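Local atomic coordinates of ATP phosphoribosyltransferase (PDB entry 2VD3), a protein that probably catalyses, with magnesium as cofactor, the first step of histidine biosynthesis, condensing ATP with 5-phosphoribose 1-diphosphate to give phosphoribosyl-ATP. Residues G92-V97 against T159-T164. Numbering follows the deposited sequence.
With MG (magnesium ion), chain J.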
loop_
_atom_site.group_PDB
_atom_site.type_symbol
_atom_site.label_atom_id
_atom_site.label_comp_id
_atom_site.label_asym_id
_atom_site.label_seq_id
_atom_site.Cartn_x
_atom_site.Cartn_y
_atom_site.Cartn_z
ATOM N N GLY A 92 -1.028 -10.563 23.246
ATOM C CA GLY A 92 -0.084 -9.473 23.010
ATOM C C GLY A 92 0.983 -9.393 24.075
ATOM O O GLY A 92 1.375 -8.317 24.493
ATOM N N ARG A 93 1.446 -10.550 24.518
ATOM C CA ARG A 93 2.483 -10.614 25.535
ATOM C C ARG A 93 3.874 -10.447 24.936
ATOM O O ARG A 93 4.168 -10.946 23.845
ATOM C CB ARG A 93 2.342 -11.882 26.367
ATOM C CG ARG A 93 0.957 -11.946 26.990
ATOM C CD ARG A 93 0.824 -12.993 28.051
ATOM N NE ARG A 93 -0.356 -12.698 28.859
ATOM C CZ ARG A 93 -0.843 -13.497 29.804
ATOM N NH1 ARG A 93 -0.264 -14.661 30.067
ATOM N NH2 ARG A 93 -1.914 -13.130 30.489
ATOM N N ALA A 94 4.708 -9.696 25.645
ATOM C CA ALA A 94 6.006 -9.284 25.144
ATOM C C ALA A 94 6.827 -8.787 26.302
ATOM O O ALA A 94 6.285 -8.271 27.279
ATOM C CB ALA A 94 5.854 -8.192 24.097
ATOM N N SER A 95 8.134 -8.983 26.198
ATOM C CA SER A 95 9.067 -8.555 27.227
ATOM C C SER A 95 9.871 -7.368 26.737
ATOM O O SER A 95 10.451 -7.411 25.651
ATOM C CB SER A 95 10.021 -9.698 27.592
ATOM O OG SER A 95 9.320 -10.795 28.158
ATOM N N LEU A 96 9.898 -6.298 27.525
ATOM C CA LEU A 96 10.871 -5.243 27.270
ATOM C C LEU A 96 12.164 -5.654 27.946
ATOM O O LEU A 96 12.269 -5.602 29.167
ATOM C CB LEU A 96 10.401 -3.883 27.794
ATOM C CG LEU A 96 11.368 -2.748 27.441
ATOM C CD1 LEU A 96 11.324 -2.440 25.939
ATOM C CD2 LEU A 96 11.093 -1.515 28.263
ATOM N N VAL A 97 13.134 -6.084 27.147
ATOM C CA VAL A 97 14.415 -6.568 27.671
ATOM C C VAL A 97 15.534 -5.551 27.484
ATOM O O VAL A 97 15.445 -4.674 26.620
ATOM C CB VAL A 97 14.849 -7.941 27.051
ATOM C CG1 VAL A 97 13.858 -9.034 27.406
ATOM C CG2 VAL A 97 15.067 -7.840 25.535
ATOM N N THR A 159 17.103 -1.420 24.477
ATOM C CA THR A 159 15.966 -2.137 25.013
ATOM C C THR A 159 15.225 -2.659 23.803
ATOM O O THR A 159 15.391 -2.136 22.698
ATOM C CB THR A 159 15.026 -1.247 25.857
ATOM O OG1 THR A 159 14.346 -0.318 25.007
ATOM C CG2 THR A 159 15.796 -0.504 26.950
ATOM N N ASP A 160 14.419 -3.691 23.999
ATOM C CA ASP A 160 13.637 -4.226 22.901
ATOM C C ASP A 160 12.444 -5.020 23.390
ATOM O O ASP A 160 12.466 -5.596 24.483
ATOM C CB ASP A 160 14.508 -5.094 21.989
ATOM C CG ASP A 160 13.938 -5.216 20.600
ATOM O OD1 ASP A 160 14.423 -6.063 19.832
ATOM O OD2 ASP A 160 12.997 -4.462 20.275
ATOM N N LEU A 161 11.414 -5.057 22.557
ATOM C CA LEU A 161 10.166 -5.716 22.886
ATOM C C LEU A 161 10.025 -6.995 22.050
ATOM O O LEU A 161 9.945 -6.917 20.834
ATOM C CB LEU A 161 9.016 -4.744 22.595
ATOM C CG LEU A 161 7.679 -4.834 23.332
ATOM C CD1 LEU A 161 7.861 -4.609 24.822
ATOM C CD2 LEU A 161 6.702 -3.822 22.727
ATOM N N SER A 162 9.996 -8.167 22.692
ATOM C CA SER A 162 9.943 -9.444 21.954
ATOM C C SER A 162 9.254 -10.578 22.705
ATOM O O SER A 162 9.288 -10.621 23.940
ATOM C CB SER A 162 11.360 -9.899 21.602
ATOM O OG SER A 162 12.109 -10.104 22.792
ATOM N N SER A 163 8.648 -11.500 21.949
ATOM C CA SER A 163 8.153 -12.774 22.496
ATOM C C SER A 163 9.245 -13.827 22.398
ATOM O O SER A 163 9.349 -14.704 23.258
ATOM C CB SER A 163 6.933 -13.298 21.735
ATOM O OG SER A 163 6.149 -12.260 21.186
ATOM N N THR A 164 10.035 -13.738 21.329
ATOM C CA THR A 164 11.129 -14.665 21.056
ATOM C C THR A 164 12.431 -13.890 20.942
ATOM O O THR A 164 12.472 -12.814 20.327
ATOM C CB THR A 164 10.916 -15.423 19.720
ATOM O OG1 THR A 164 10.491 -14.502 18.705
ATOM C CG2 THR A 164 9.880 -16.539 19.873
HETATM MG MG MG J . 11.269 -4.060 18.964
#
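Residues 94-97 of strand 94-101 and 159-162 of strand 157-162 run antiparallel as neighbours in the mixed sheet of the phosphoribosyltransferase part of the chain, consistent with a periplasmic-binding-protein-like fold. Four main-chain hydrogen bonds join them in two reciprocal pairs. Ser95 N gives a nearly straight hydrogen bond (170°) to Ser162 O at 3.0 Å, approaching above the carbonyl plane, and Ser162 N answers to Ser95 O. Val97 N meets Asp160 O in the carbonyl plane at 2.8 Å, and Asp160 N returns to Val97 O, also in plane. Between them lies the non-hydrogen-bonded pair Leu96-Leu161, where Leu161 CA directs its hydrogen at Ser95 O. On the face of that pair, Leu161 holds CG anti to its backbone N (chi1 -154°), setting CG 3.9 Å from Ala94 CB and CD1 4.0 Å from Leu96 CB. Leu96 CD1 reaches along the partner strand to Thr159 OG1 at 3.8 Å, a hydroxyl hydrogen-bonded to Thr120; Phe122 and Ile125 also pack on Leu96. On the other face Leu168 of helix 166-170 touches Val97, Asp160 and Ser162, while Ser95 OG is hydrogen-bonded to Glu181 of strand 173-188, which flanks strand 94-101 as well. Asp160 CG is likewise anti to its backbone N; OD2 accepts a weak hydrogen bond from Leu161 N and binds a magnesium ion at 2.2 Å.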